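Ankyrin repeat domain protein (PDB 6MCA) is a Legionella effector that interacts with the host LARP7 component of the 7SK snRNP complex and combines ankyrin repeats with a cysteine protease-like region. Local coordinates at residues D170-N173 / E177-E180; I305-D310 / N326-L331; H33-F38 / A71-A76; R201-Y206 / Y217-M222; V124-V129 / L188-A193. All coordinates share one frame; numbering follows the deposited sequence.

Contact 1. Residues D170-N173 / E177-E180; sequences DIVN and EFIE
Ile-171 and Ile-179 face each other in a two-stranded antiparallel beta hairpin, a compact example of how unequally the two faces of a small sheet can be packed. They form a hydrogen-bonded pair: Ile-171 N donates to Ile-179 O, and Ile-179 N returns the bond to Ile-171 O, each at 2.9 Å. The short pieces 170-172 and 178-180 run 137° apart, well away from strictly antiparallel.

The isoleucine face is the tight one. In both residues CG1 sits between the backbone N and the carbonyl carbon (chi1 66° in Ile-171 and nearly the same in Ile-179), and the two CG1 atoms meet at 3.7 Å. Ile-179 CG2 continues the packing against Asn-173 ND2 at 3.6 Å, while Phe-149 of helix 147-162 lies against Ile-171, Asn-173 and Ile-179.

The face carrying Asp-170, Val-172, Phe-178 and Glu-180 is looser. Val-172 CG2 meets Phe-178 CE1 at 3.7 Å, approaching the ring obliquely, and helix 404-421 touches both residues, yet Phe-178 and Glu-180 remain exposed. Nearby, Asp-170 OD1 and Glu-180 OE2 stand 4.0 Å apart with no bond between them; such a pair of like charges is probably tolerated because solvent reaches it.

Where the strands turn, Asn-173 N makes a nearly straight bond to Glu-177 O. The asparagine side chain braces the same turn: Asn-173 OD1 accepts Lys-175 N and also Glu-177 N, the latter at 2.9 Å with the donor 35° out of the amide carbonyl plane.

Contact 2. Residues I305-D310 / N326-L331; sequences INFIHD and NQQLGL
Phe-307 extends its ring from helix 305-312 with CG anti to the backbone N (chi1 -180°), while Leu-329, in segment 326-331, turns CG away from its own carbonyl carbon (chi1 -53°); with that torsion and an extended chi2 both methyls come to the ring. The two side chains cross at about a right angle. Leu-329 CD2 lies over one face, 4.1 Å from the Phe-307 centroid and 25° off the ring normal, a CH-pi contact displaced toward the rim. Its sister methyl, Leu-329 CD1, is 3.7 Å from Phe-307 CZ.

Gln-328 approaches differently. Its chain is extended beyond CG, and OE1 arrives near the ring plane at the edge, 3.6 Å from Phe-307 CD2, with the amide almost perpendicular to the ring. Gly-330, with positive phi, leaves the helical conformation and leads into strand 331-337, outermost in a five-stranded antiparallel sheet; the contact thus packs helix 305-312 on the helix preceding that edge strand. Tyr-320 and Ile-325 of helix 318-329 also touch buried Phe-307.

With no hydrogen bond across, the contact between these segments probably rests on dispersion, with perhaps a mild electrostatic match between the amide oxygen and the ring's C-H edge.

Contact 3. Residues H33-F38 / A71-A76; sequences HRMPDF and AEQLIA
Between Met-35 and Phe-38 on one side and Gln-73 and Leu-74 on the other no hydrogen bond passes; the shortest sound polar bonds lie inside helix 68-76, where Ala-76 N donates to Glu-72 O and Ile-75 N to Ala-71 O, each at 2.9 Å. They fix the helical turn that presents Gln-73 and Leu-74.

Phe-38, the first residue after the N-cap Asp-37, spans both side chains. Its CE2 atom touches Gln-73 CB at 3.6 Å, and on the other side of CZ, CE1 of Phe-38 meets Leu-74 CD2 at 3.6 Å; both partners approach obliquely. Over one ring face stands Pro-36 O, 3.4 Å above the plane of Phe-38 and offset toward the rim. Met-35, its chain bent at chi2 and chi3, brings SD and CE to Gln-73 CG, SD at 3.6 Å.

Phe-38 also packs on Ile-26 of helix 26-31, the first of the model. Leu-74 packs on helix 58-65, and helix 68-76 on helix 101-109 of the ankyrin-repeat region, consistent with one continuous helical stack that this N-terminal loop covers. Gln-73 takes part through its aliphatic carbons, which implies a join held by apolar packing, with exposed Met-35 at its margin.

Contact 4. Residues R201-Y206 / Y217-M222; sequences RFISSY and YIHNIM
Ile-203 meets Ile-218, His-219 and Met-222 in a contact that divides into side-chain packing across it and polar bonding within one of its segments. Among the apolar pairs, the two isoleucines lie alongside one another, running in opposing senses, with Ile-203 CG2 lying 3.7 Å from Ile-218 CD1 and 3.8 Å from Ile-218 CG2. The other branch serves different partners. With Ile-203 CG1 lodged between the backbone N and the carbonyl carbon (chi1 61°), its terminal CD1 comes to 4.0 Å from Met-222 SD. The same methyl also makes a van der Waals contact with the imidazole, reached obliquely, Ile-203 CD1 standing 3.5 Å from His-219 NE2.

Polar bonds instead shape the chain that presents Ile-203. A type I beta turn runs from Phe-202 to Ser-205, closed by Ser-205 N to Phe-202 O at 3.3 Å. Ser-204 OG donates to Arg-201 O at 2.9 Å, standing 41° out of the carbonyl plane, and so ties the turn back to Arg-201.

In the wider fold, Met-222 packs back on Leu-199 and Arg-200 of helix 188-202. Helix 373-399 brings Leu-379 against Ile-218 and two tryptophans, Trp-383 and Trp-386, against the ring of Phe-202, while helix 355-364 lies against Ile-221 of helix 215-233.

Contact 5. Residues V124-V129 / L188-A193; sequences VLVYPV and LEFTVA
Tyr-127 and Phe-190 mark the nearest backbone approach between segments 124-129 and 188-193, with their CA atoms 7.4 Å apart. The tyrosine then bridges the gap with its ring. CG lies anti to the carbonyl carbon (chi1 -80°), and the ring points edge-on at the peptide joining Glu-189 to Phe-190, whose Glu-189 C and Phe-190 N both lie near the ring plane. Tyr-127 OH comes to 3.2 Å from Phe-190 N, but the angle is too poor for a hydrogen bond. The hydroxyl also rests near carbon: Glu-189 CB is 3.6 Å away from Tyr-127 OH, and Phe-190 CB is 3.7 Å from the same oxygen. Tyr-127 OH is hydrogen-bonded to a bound tartaric acid molecule, which probably comes from the crystallisation liquor, though it may mark a pocket. Glu-189 OE2 is bonded to His-236.

Beside this, Val-126 and Phe-190 cross at about a right angle. The phenyl group is carried on a trans first torsion (chi1 171°), and Val-126 CG1 sits near the ring plane at its edge, 4.2 Å from CD1 of Phe-190. Phe-153 of helix 147-162 meets the Phe-190 ring edge-to-face, extending the buried cluster.

Tyr-127 belongs to the ankyrin-repeat region and touches Asp-97 of helix 91-97 within it. The arrangement is therefore a junction of the ankyrin-repeat region with helix 188-202.

In the fold
Contact 5 is buried near the chain's centre, where packing joins the ankyrin-repeat region to helix 188-202; contact 4 uses the far end of that same helix, about 18 Å away between centres, and is only partly buried. Contact 1, nested along the chain inside the loop closed by contact 5, differs from the rest: its strands are joined by the backbone hydrogen bonds of a hairpin, whereas the other four rely on side-chain packing with no hydrogen bond across. Contact 2 is peripheral yet buried, on the opposite side of the centre from contact 1. Contact 3 lies farthest out, about 34 Å from that centre, partly buried among the N-terminal helices.

Contact 1. Residues D170-N173 / E177-E180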
# COMPACT_ATOMS: atom_id res chain seq x y z
N ASP A 170 0.31 -14.92 9.87
CA ASP A 170 -0.77 -14.56 10.77
C ASP A 170 -0.32 -13.44 11.71
O ASP A 170 0.72 -13.56 12.37
CB ASP A 170 -1.24 -15.77 11.58
CG ASP A 170 -2.18 -16.66 10.78
OD1 ASP A 170 -1.93 -16.86 9.57
OD2 ASP A 170 -3.16 -17.16 11.37
N ILE A 171 -1.09 -12.36 11.74
CA ILE A 171 -0.86 -11.26 12.66
C ILE A 171 -1.98 -11.26 13.70
O ILE A 171 -2.95 -12.02 13.60
CB ILE A 171 -0.75 -9.91 11.94
CG1 ILE A 171 -2.09 -9.52 11.30
CG2 ILE A 171 0.36 -9.94 10.90
CD1 ILE A 171 -2.14 -8.09 10.81
N VAL A 172 -1.85 -10.39 14.69
CA VAL A 172 -2.78 -10.34 15.82
C VAL A 172 -3.68 -9.13 15.64
O VAL A 172 -3.20 -8.00 15.46
CB VAL A 172 -2.02 -10.27 17.16
CG1 VAL A 172 -3.00 -10.20 18.31
CG2 VAL A 172 -1.10 -11.48 17.30
N ASN A 173 -4.99 -9.36 15.71
CA ASN A 173 -5.96 -8.26 15.62
C ASN A 173 -6.13 -7.63 17.01
O ASN A 173 -5.42 -7.97 17.96
CB ASN A 173 -7.27 -8.76 15.02
CG ASN A 173 -7.96 -9.83 15.87
OD1 ASN A 173 -7.64 -10.03 17.04
ND2 ASN A 173 -8.93 -10.51 15.27
N GLU A 177 -6.69 -12.25 18.61
CA GLU A 177 -6.88 -13.39 17.73
C GLU A 177 -6.04 -13.23 16.47
O GLU A 177 -5.77 -12.12 16.01
CB GLU A 177 -8.35 -13.56 17.36
CG GLU A 177 -9.32 -13.20 18.48
CD GLU A 177 -10.76 -13.44 18.10
OE1 GLU A 177 -11.45 -14.20 18.81
OE2 GLU A 177 -11.22 -12.87 17.08
N PHE A 178 -5.63 -14.37 15.90
CA PHE A 178 -4.80 -14.36 14.71
C PHE A 178 -5.66 -14.24 13.45
O PHE A 178 -6.68 -14.93 13.32
CB PHE A 178 -3.96 -15.64 14.64
CG PHE A 178 -2.88 -15.70 15.67
CD1 PHE A 178 -1.70 -14.99 15.51
CD2 PHE A 178 -3.03 -16.49 16.80
CE1 PHE A 178 -0.70 -15.05 16.47
CE2 PHE A 178 -2.03 -16.56 17.76
CZ PHE A 178 -0.86 -15.84 17.59
N ILE A 179 -5.25 -13.36 12.55
CA ILE A 179 -5.86 -13.22 11.23
C ILE A 179 -4.77 -13.38 10.18
O ILE A 179 -3.60 -13.06 10.41
CB ILE A 179 -6.60 -11.88 11.05
CG1 ILE A 179 -5.60 -10.72 11.05
CG2 ILE A 179 -7.65 -11.69 12.13
CD1 ILE A 179 -6.20 -9.41 10.58
N GLU A 180 -5.17 -13.89 9.02
CA GLU A 180 -4.23 -14.13 7.94
C GLU A 180 -3.95 -12.85 7.17
O GLU A 180 -4.81 -11.98 7.01
CB GLU A 180 -4.77 -15.20 6.98
CG GLU A 180 -4.44 -16.62 7.39
CD GLU A 180 -4.14 -17.52 6.20
OE1 GLU A 180 -4.35 -17.07 5.05
OE2 GLU A 180 -3.71 -18.67 6.42

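Contact 2. Residues I305-D310 / N326-L331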
# COMPACT_ATOMS: atom_id res chain seq x y z
N ILE A 305 -8.70 17.78 -18.65
CA ILE A 305 -9.56 17.15 -17.65
C ILE A 305 -10.12 15.84 -18.18
O ILE A 305 -10.13 14.82 -17.49
CB ILE A 305 -10.68 18.11 -17.23
CG1 ILE A 305 -10.10 19.35 -16.56
CG2 ILE A 305 -11.65 17.41 -16.28
CD1 ILE A 305 -9.31 19.02 -15.34
N ASN A 306 -10.61 15.87 -19.42
CA ASN A 306 -11.18 14.67 -20.02
C ASN A 306 -10.14 13.57 -20.16
O ASN A 306 -10.47 12.38 -20.02
CB ASN A 306 -11.79 15.01 -21.38
CG ASN A 306 -12.69 16.22 -21.32
OD1 ASN A 306 -12.22 17.36 -21.29
ND2 ASN A 306 -14.00 15.99 -21.30
N PHE A 307 -8.88 13.93 -20.43
CA PHE A 307 -7.82 12.94 -20.47
C PHE A 307 -7.65 12.27 -19.11
O PHE A 307 -7.57 11.04 -19.02
CB PHE A 307 -6.51 13.58 -20.93
CG PHE A 307 -5.36 12.61 -21.01
CD1 PHE A 307 -4.56 12.37 -19.90
CD2 PHE A 307 -5.08 11.94 -22.19
CE1 PHE A 307 -3.50 11.48 -19.97
CE2 PHE A 307 -4.03 11.04 -22.26
CZ PHE A 307 -3.23 10.81 -21.15
N ILE A 308 -7.57 13.06 -18.04
CA ILE A 308 -7.39 12.50 -16.71
C ILE A 308 -8.59 11.64 -16.33
O ILE A 308 -8.44 10.60 -15.67
CB ILE A 308 -7.15 13.62 -15.68
CG1 ILE A 308 -5.88 14.39 -16.02
CG2 ILE A 308 -7.06 13.05 -14.27
CD1 ILE A 308 -4.61 13.58 -15.86
N HIS A 309 -9.79 12.04 -16.75
CA HIS A 309 -10.98 11.26 -16.44
C HIS A 309 -10.95 9.92 -17.17
O HIS A 309 -11.19 8.87 -16.56
CB HIS A 309 -12.24 12.04 -16.79
CG HIS A 309 -13.49 11.45 -16.21
ND1 HIS A 309 -14.26 10.53 -16.90
CD2 HIS A 309 -14.09 11.62 -15.01
CE1 HIS A 309 -15.29 10.18 -16.15
NE2 HIS A 309 -15.21 10.83 -15.00
N ASP A 310 -10.66 9.93 -18.47
CA ASP A 310 -10.51 8.68 -19.20
C ASP A 310 -9.41 7.81 -18.60
O ASP A 310 -9.51 6.58 -18.60
CB ASP A 310 -10.21 8.96 -20.68
CG ASP A 310 -11.34 9.69 -21.38
OD1 ASP A 310 -12.36 9.98 -20.72
OD2 ASP A 310 -11.20 9.97 -22.59
N ASN A 326 -0.13 7.52 -26.39
CA ASN A 326 1.02 7.96 -27.18
C ASN A 326 0.57 8.83 -28.35
O ASN A 326 1.20 9.85 -28.65
CB ASN A 326 1.81 6.75 -27.68
CG ASN A 326 2.27 5.85 -26.56
OD1 ASN A 326 1.47 5.16 -25.94
ND2 ASN A 326 3.57 5.85 -26.30
N GLN A 327 -0.52 8.43 -29.01
CA GLN A 327 -1.02 9.20 -30.15
C GLN A 327 -1.67 10.50 -29.69
O GLN A 327 -1.50 11.55 -30.32
CB GLN A 327 -2.00 8.36 -30.95
CG GLN A 327 -2.82 9.14 -31.96
CD GLN A 327 -2.71 8.59 -33.36
OE1 GLN A 327 -1.93 7.67 -33.61
NE2 GLN A 327 -3.47 9.15 -34.28
N GLN A 328 -2.43 10.46 -28.59
CA GLN A 328 -3.14 11.65 -28.13
C GLN A 328 -2.17 12.72 -27.64
O GLN A 328 -2.30 13.90 -27.99
CB GLN A 328 -4.14 11.28 -27.04
CG GLN A 328 -5.31 10.43 -27.53
CD GLN A 328 -6.24 10.02 -26.42
OE1 GLN A 328 -6.24 10.60 -25.33
NE2 GLN A 328 -7.06 9.00 -26.68
N LEU A 329 -1.18 12.33 -26.84
CA LEU A 329 -0.21 13.28 -26.30
C LEU A 329 0.96 13.54 -27.23
O LEU A 329 1.75 14.45 -26.96
CB LEU A 329 0.32 12.78 -24.95
CG LEU A 329 -0.71 12.43 -23.88
CD1 LEU A 329 -0.02 11.98 -22.60
CD2 LEU A 329 -1.63 13.61 -23.60
N GLY A 330 1.09 12.78 -28.32
CA GLY A 330 2.23 12.92 -29.20
C GLY A 330 3.53 12.61 -28.50
O GLY A 330 4.46 13.43 -28.48
N LEU A 331 3.61 11.42 -27.90
CA LEU A 331 4.74 11.05 -27.05
C LEU A 331 5.95 10.72 -27.92
O LEU A 331 6.00 9.67 -28.57
CB LEU A 331 4.36 9.86 -26.17
CG LEU A 331 3.30 10.16 -25.11
CD1 LEU A 331 3.12 8.96 -24.19
CD2 LEU A 331 3.67 11.41 -24.32

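Contact 3. Residues H33-F38 / A71-A76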
# COMPACT_ATOMS: atom_id res chain seq x y z
N HIS A 33 -27.07 15.40 -2.67
CA HIS A 33 -27.19 16.23 -1.47
C HIS A 33 -28.64 16.56 -1.13
O HIS A 33 -28.92 17.58 -0.49
CB HIS A 33 -26.36 17.51 -1.58
CG HIS A 33 -24.88 17.28 -1.51
ND1 HIS A 33 -24.08 17.91 -0.59
CD2 HIS A 33 -24.07 16.49 -2.25
CE1 HIS A 33 -22.83 17.52 -0.76
NE2 HIS A 33 -22.79 16.66 -1.76
N ARG A 34 -29.57 15.71 -1.55
CA ARG A 34 -30.98 15.84 -1.19
C ARG A 34 -31.31 14.86 -0.08
O ARG A 34 -30.92 13.69 -0.14
CB ARG A 34 -31.89 15.60 -2.40
CG ARG A 34 -31.98 16.76 -3.37
CD ARG A 34 -33.00 16.47 -4.46
NE ARG A 34 -32.49 15.53 -5.46
CZ ARG A 34 -33.24 14.91 -6.36
NH1 ARG A 34 -32.69 14.07 -7.22
NH2 ARG A 34 -34.55 15.12 -6.39
N MET A 35 -32.03 15.33 0.92
CA MET A 35 -32.47 14.46 2.00
C MET A 35 -33.48 13.46 1.47
O MET A 35 -34.51 13.87 0.91
CB MET A 35 -33.07 15.27 3.15
CG MET A 35 -33.62 14.41 4.28
SD MET A 35 -32.31 13.64 5.26
CE MET A 35 -31.61 15.08 6.07
N PRO A 36 -33.24 12.16 1.59
CA PRO A 36 -34.17 11.18 1.01
C PRO A 36 -35.50 11.14 1.75
O PRO A 36 -35.61 11.50 2.92
CB PRO A 36 -33.42 9.85 1.16
CG PRO A 36 -31.99 10.22 1.41
CD PRO A 36 -32.05 11.52 2.15
N ASP A 37 -36.52 10.70 1.02
CA ASP A 37 -37.84 10.43 1.60
C ASP A 37 -37.82 8.98 2.09
O ASP A 37 -38.28 8.06 1.42
CB ASP A 37 -38.94 10.68 0.58
CG ASP A 37 -40.33 10.57 1.18
OD1 ASP A 37 -40.45 10.33 2.40
OD2 ASP A 37 -41.32 10.73 0.43
N PHE A 38 -37.26 8.80 3.29
CA PHE A 38 -37.03 7.45 3.82
C PHE A 38 -38.32 6.64 3.89
O PHE A 38 -38.31 5.44 3.62
CB PHE A 38 -36.38 7.53 5.20
CG PHE A 38 -35.12 8.35 5.24
CD1 PHE A 38 -33.93 7.85 4.74
CD2 PHE A 38 -35.13 9.63 5.77
CE1 PHE A 38 -32.77 8.60 4.78
CE2 PHE A 38 -33.97 10.39 5.81
CZ PHE A 38 -32.79 9.87 5.31
N ALA A 71 -26.76 11.19 7.53
CA ALA A 71 -26.26 10.11 8.36
C ALA A 71 -26.95 10.10 9.72
O ALA A 71 -27.24 9.03 10.27
CB ALA A 71 -24.75 10.23 8.52
N GLU A 72 -27.21 11.28 10.29
CA GLU A 72 -27.96 11.36 11.54
C GLU A 72 -29.36 10.81 11.36
O GLU A 72 -29.87 10.08 12.22
CB GLU A 72 -28.02 12.81 12.03
CG GLU A 72 -26.70 13.38 12.52
CD GLU A 72 -26.77 14.87 12.75
OE1 GLU A 72 -25.88 15.41 13.45
OE2 GLU A 72 -27.71 15.51 12.23
N GLN A 73 -30.01 11.15 10.24
CA GLN A 73 -31.33 10.60 9.95
C GLN A 73 -31.28 9.07 9.88
O GLN A 73 -32.13 8.39 10.47
CB GLN A 73 -31.87 11.17 8.64
CG GLN A 73 -32.23 12.64 8.72
CD GLN A 73 -33.29 12.93 9.76
OE1 GLN A 73 -34.31 12.24 9.83
NE2 GLN A 73 -33.06 13.95 10.58
N LEU A 74 -30.28 8.53 9.18
CA LEU A 74 -30.18 7.08 9.04
C LEU A 74 -29.91 6.40 10.38
O LEU A 74 -30.47 5.33 10.66
CB LEU A 74 -29.07 6.74 8.04
CG LEU A 74 -29.38 7.05 6.58
CD1 LEU A 74 -28.13 6.89 5.73
CD2 LEU A 74 -30.50 6.15 6.07
N ILE A 75 -29.07 7.00 11.22
CA ILE A 75 -28.79 6.43 12.53
C ILE A 75 -30.04 6.48 13.40
O ILE A 75 -30.31 5.56 14.18
CB ILE A 75 -27.60 7.16 13.19
CG1 ILE A 75 -26.31 6.85 12.43
CG2 ILE A 75 -27.47 6.77 14.65
CD1 ILE A 75 -25.17 7.79 12.77
N ALA A 76 -30.83 7.55 13.28
CA ALA A 76 -32.10 7.63 14.00
C ALA A 76 -33.03 6.48 13.62
O ALA A 76 -33.78 5.99 14.46
CB ALA A 76 -32.78 8.97 13.73

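Contact 4. Residues R201-Y206 / Y217-M222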
# COMPACT_ATOMS: atom_id res chain seq x y z
N ARG A 201 10.55 8.97 6.19
CA ARG A 201 11.46 8.41 7.18
C ARG A 201 12.89 8.33 6.64
O ARG A 201 13.85 8.49 7.40
CB ARG A 201 10.99 7.02 7.60
CG ARG A 201 9.62 7.00 8.24
CD ARG A 201 9.18 5.58 8.56
NE ARG A 201 7.88 5.54 9.22
CZ ARG A 201 7.70 5.73 10.52
NH1 ARG A 201 8.74 5.96 11.31
NH2 ARG A 201 6.48 5.69 11.04
N PHE A 202 13.04 8.10 5.33
CA PHE A 202 14.36 7.93 4.74
C PHE A 202 15.15 9.23 4.80
O PHE A 202 16.29 9.24 5.27
CB PHE A 202 14.21 7.45 3.30
CG PHE A 202 15.51 7.30 2.57
CD1 PHE A 202 16.45 6.38 2.98
CD2 PHE A 202 15.78 8.09 1.46
CE1 PHE A 202 17.65 6.24 2.30
CE2 PHE A 202 16.98 7.96 0.78
CZ PHE A 202 17.91 7.04 1.20
N ILE A 203 14.55 10.33 4.34
CA ILE A 203 15.27 11.61 4.36
C ILE A 203 15.40 12.20 5.75
O ILE A 203 16.04 13.24 5.92
CB ILE A 203 14.61 12.65 3.43
CG1 ILE A 203 13.18 12.94 3.88
CG2 ILE A 203 14.62 12.16 1.99
CD1 ILE A 203 12.47 13.95 3.00
N SER A 204 14.83 11.55 6.77
CA SER A 204 14.92 12.02 8.14
C SER A 204 15.85 11.16 8.99
O SER A 204 16.01 11.44 10.18
CB SER A 204 13.53 12.04 8.78
OG SER A 204 13.09 10.74 9.10
N SER A 205 16.45 10.12 8.42
CA SER A 205 17.36 9.27 9.16
C SER A 205 18.73 9.92 9.25
O SER A 205 19.18 10.58 8.31
CB SER A 205 17.46 7.90 8.50
OG SER A 205 18.24 7.00 9.28
N TYR A 206 19.40 9.73 10.39
CA TYR A 206 20.77 10.21 10.53
C TYR A 206 21.68 9.56 9.48
O TYR A 206 22.46 10.25 8.81
CB TYR A 206 21.29 9.91 11.94
CG TYR A 206 20.68 10.77 13.02
CD1 TYR A 206 20.46 12.13 12.82
CD2 TYR A 206 20.33 10.23 14.25
CE1 TYR A 206 19.91 12.92 13.81
CE2 TYR A 206 19.78 11.01 15.25
CZ TYR A 206 19.57 12.36 15.02
OH TYR A 206 19.01 13.14 16.01
N TYR A 217 14.53 17.30 -4.37
CA TYR A 217 13.86 16.53 -5.41
C TYR A 217 12.92 15.49 -4.81
O TYR A 217 11.75 15.41 -5.19
CB TYR A 217 14.89 15.86 -6.32
CG TYR A 217 15.53 16.79 -7.33
CD1 TYR A 217 15.20 18.14 -7.37
CD2 TYR A 217 16.45 16.31 -8.26
CE1 TYR A 217 15.78 18.99 -8.30
CE2 TYR A 217 17.03 17.15 -9.19
CZ TYR A 217 16.69 18.49 -9.21
OH TYR A 217 17.26 19.33 -10.13
N ILE A 218 13.42 14.71 -3.85
CA ILE A 218 12.59 13.73 -3.16
C ILE A 218 11.33 14.39 -2.61
O ILE A 218 10.22 13.87 -2.76
CB ILE A 218 13.40 13.05 -2.04
CG1 ILE A 218 14.58 12.28 -2.63
CG2 ILE A 218 12.51 12.14 -1.21
CD1 ILE A 218 15.32 11.43 -1.62
N HIS A 219 11.48 15.57 -2.00
CA HIS A 219 10.33 16.30 -1.49
C HIS A 219 9.26 16.45 -2.56
O HIS A 219 8.09 16.09 -2.35
CB HIS A 219 10.75 17.68 -0.97
CG HIS A 219 11.32 17.65 0.42
ND1 HIS A 219 12.43 18.38 0.78
CD2 HIS A 219 10.92 16.99 1.53
CE1 HIS A 219 12.69 18.16 2.06
NE2 HIS A 219 11.79 17.32 2.53
N ASN A 220 9.65 16.92 -3.75
CA ASN A 220 8.70 17.08 -4.84
C ASN A 220 7.99 15.76 -5.13
O ASN A 220 6.76 15.72 -5.25
CB ASN A 220 9.41 17.60 -6.09
CG ASN A 220 9.95 19.00 -5.90
OD1 ASN A 220 9.38 19.81 -5.17
ND2 ASN A 220 11.06 19.30 -6.57
N ILE A 221 8.76 14.67 -5.20
CA ILE A 221 8.17 13.35 -5.44
C ILE A 221 7.10 13.08 -4.40
O ILE A 221 5.96 12.70 -4.73
CB ILE A 221 9.26 12.27 -5.44
CG1 ILE A 221 10.24 12.49 -6.59
CG2 ILE A 221 8.64 10.88 -5.53
CD1 ILE A 221 11.40 11.52 -6.62
N MET A 222 7.43 13.31 -3.12
CA MET A 222 6.45 13.10 -2.06
C MET A 222 5.19 13.91 -2.33
O MET A 222 4.07 13.38 -2.27
CB MET A 222 7.06 13.47 -0.71
CG MET A 222 8.15 12.51 -0.26
SD MET A 222 9.06 13.07 1.19
CE MET A 222 7.75 13.14 2.41

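Contact 5. Residues V124-V129 / L188-A193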
# COMPACT_ATOMS: atom_id res chain seq x y z
N VAL A 124 -9.08 0.27 10.96
CA VAL A 124 -9.48 1.66 10.79
C VAL A 124 -8.30 2.61 10.94
O VAL A 124 -8.25 3.67 10.30
CB VAL A 124 -10.61 1.99 11.80
CG1 VAL A 124 -11.02 3.46 11.70
CG2 VAL A 124 -11.81 1.09 11.56
N LEU A 125 -7.32 2.25 11.77
CA LEU A 125 -6.21 3.15 12.09
C LEU A 125 -5.12 3.20 11.03
O LEU A 125 -4.27 4.09 11.09
CB LEU A 125 -5.59 2.75 13.43
CG LEU A 125 -6.13 3.37 14.72
CD1 LEU A 125 -5.49 2.70 15.92
CD2 LEU A 125 -5.89 4.87 14.75
N VAL A 126 -5.12 2.27 10.07
CA VAL A 126 -3.95 2.08 9.21
C VAL A 126 -3.66 3.35 8.41
O VAL A 126 -2.53 3.85 8.40
CB VAL A 126 -4.16 0.87 8.28
CG1 VAL A 126 -3.14 0.88 7.15
CG2 VAL A 126 -4.06 -0.42 9.08
N TYR A 127 -4.67 3.88 7.72
CA TYR A 127 -4.44 5.02 6.84
C TYR A 127 -4.16 6.30 7.62
O TYR A 127 -3.26 7.06 7.23
CB TYR A 127 -5.63 5.21 5.89
CG TYR A 127 -5.59 4.26 4.72
CD1 TYR A 127 -4.58 4.33 3.77
CD2 TYR A 127 -6.57 3.29 4.55
CE1 TYR A 127 -4.53 3.47 2.70
CE2 TYR A 127 -6.54 2.41 3.48
CZ TYR A 127 -5.51 2.51 2.56
OH TYR A 127 -5.48 1.64 1.49
N PRO A 128 -4.87 6.61 8.71
CA PRO A 128 -4.47 7.77 9.52
C PRO A 128 -3.07 7.63 10.10
O PRO A 128 -2.37 8.64 10.24
CB PRO A 128 -5.54 7.83 10.62
CG PRO A 128 -6.25 6.53 10.57
CD PRO A 128 -6.18 6.08 9.16
N VAL A 129 -2.64 6.42 10.46
CA VAL A 129 -1.27 6.22 10.92
C VAL A 129 -0.28 6.52 9.81
O VAL A 129 0.72 7.21 10.01
CB VAL A 129 -1.09 4.79 11.47
CG1 VAL A 129 0.38 4.45 11.60
CG2 VAL A 129 -1.78 4.66 12.82
N LEU A 188 -3.20 -0.71 -3.74
CA LEU A 188 -2.61 0.45 -4.40
C LEU A 188 -2.53 1.66 -3.47
O LEU A 188 -1.47 2.27 -3.32
CB LEU A 188 -3.41 0.79 -5.66
CG LEU A 188 -2.86 1.94 -6.51
CD1 LEU A 188 -1.43 1.65 -6.95
CD2 LEU A 188 -3.76 2.18 -7.72
N GLU A 189 -3.66 2.04 -2.86
CA GLU A 189 -3.67 3.21 -1.98
C GLU A 189 -2.76 2.99 -0.78
O GLU A 189 -2.02 3.90 -0.38
CB GLU A 189 -5.10 3.50 -1.53
CG GLU A 189 -6.10 3.58 -2.67
CD GLU A 189 -7.44 4.14 -2.24
OE1 GLU A 189 -7.50 5.33 -1.87
OE2 GLU A 189 -8.44 3.39 -2.26
N PHE A 190 -2.80 1.79 -0.20
CA PHE A 190 -1.87 1.45 0.87
C PHE A 190 -0.43 1.59 0.41
O PHE A 190 0.41 2.11 1.14
CB PHE A 190 -2.14 0.02 1.35
CG PHE A 190 -1.10 -0.51 2.30
CD1 PHE A 190 -1.16 -0.22 3.65
CD2 PHE A 190 -0.07 -1.31 1.84
CE1 PHE A 190 -0.21 -0.71 4.53
CE2 PHE A 190 0.89 -1.80 2.71
CZ PHE A 190 0.82 -1.50 4.05
N THR A 191 -0.13 1.13 -0.81
CA THR A 191 1.23 1.21 -1.32
C THR A 191 1.68 2.66 -1.48
O THR A 191 2.81 3.01 -1.11
CB THR A 191 1.35 0.46 -2.64
OG1 THR A 191 1.19 -0.94 -2.41
CG2 THR A 191 2.71 0.70 -3.28
N VAL A 192 0.82 3.51 -2.03
CA VAL A 192 1.16 4.92 -2.19
C VAL A 192 1.45 5.56 -0.83
O VAL A 192 2.46 6.26 -0.65
CB VAL A 192 0.05 5.67 -2.94
CG1 VAL A 192 0.36 7.15 -3.04
CG2 VAL A 192 -0.15 5.07 -4.33
N ALA A 193 0.56 5.32 0.14
CA ALA A 193 0.75 5.90 1.46
C ALA A 193 2.04 5.41 2.11
O ALA A 193 2.80 6.21 2.67
CB ALA A 193 -0.46 5.57 2.35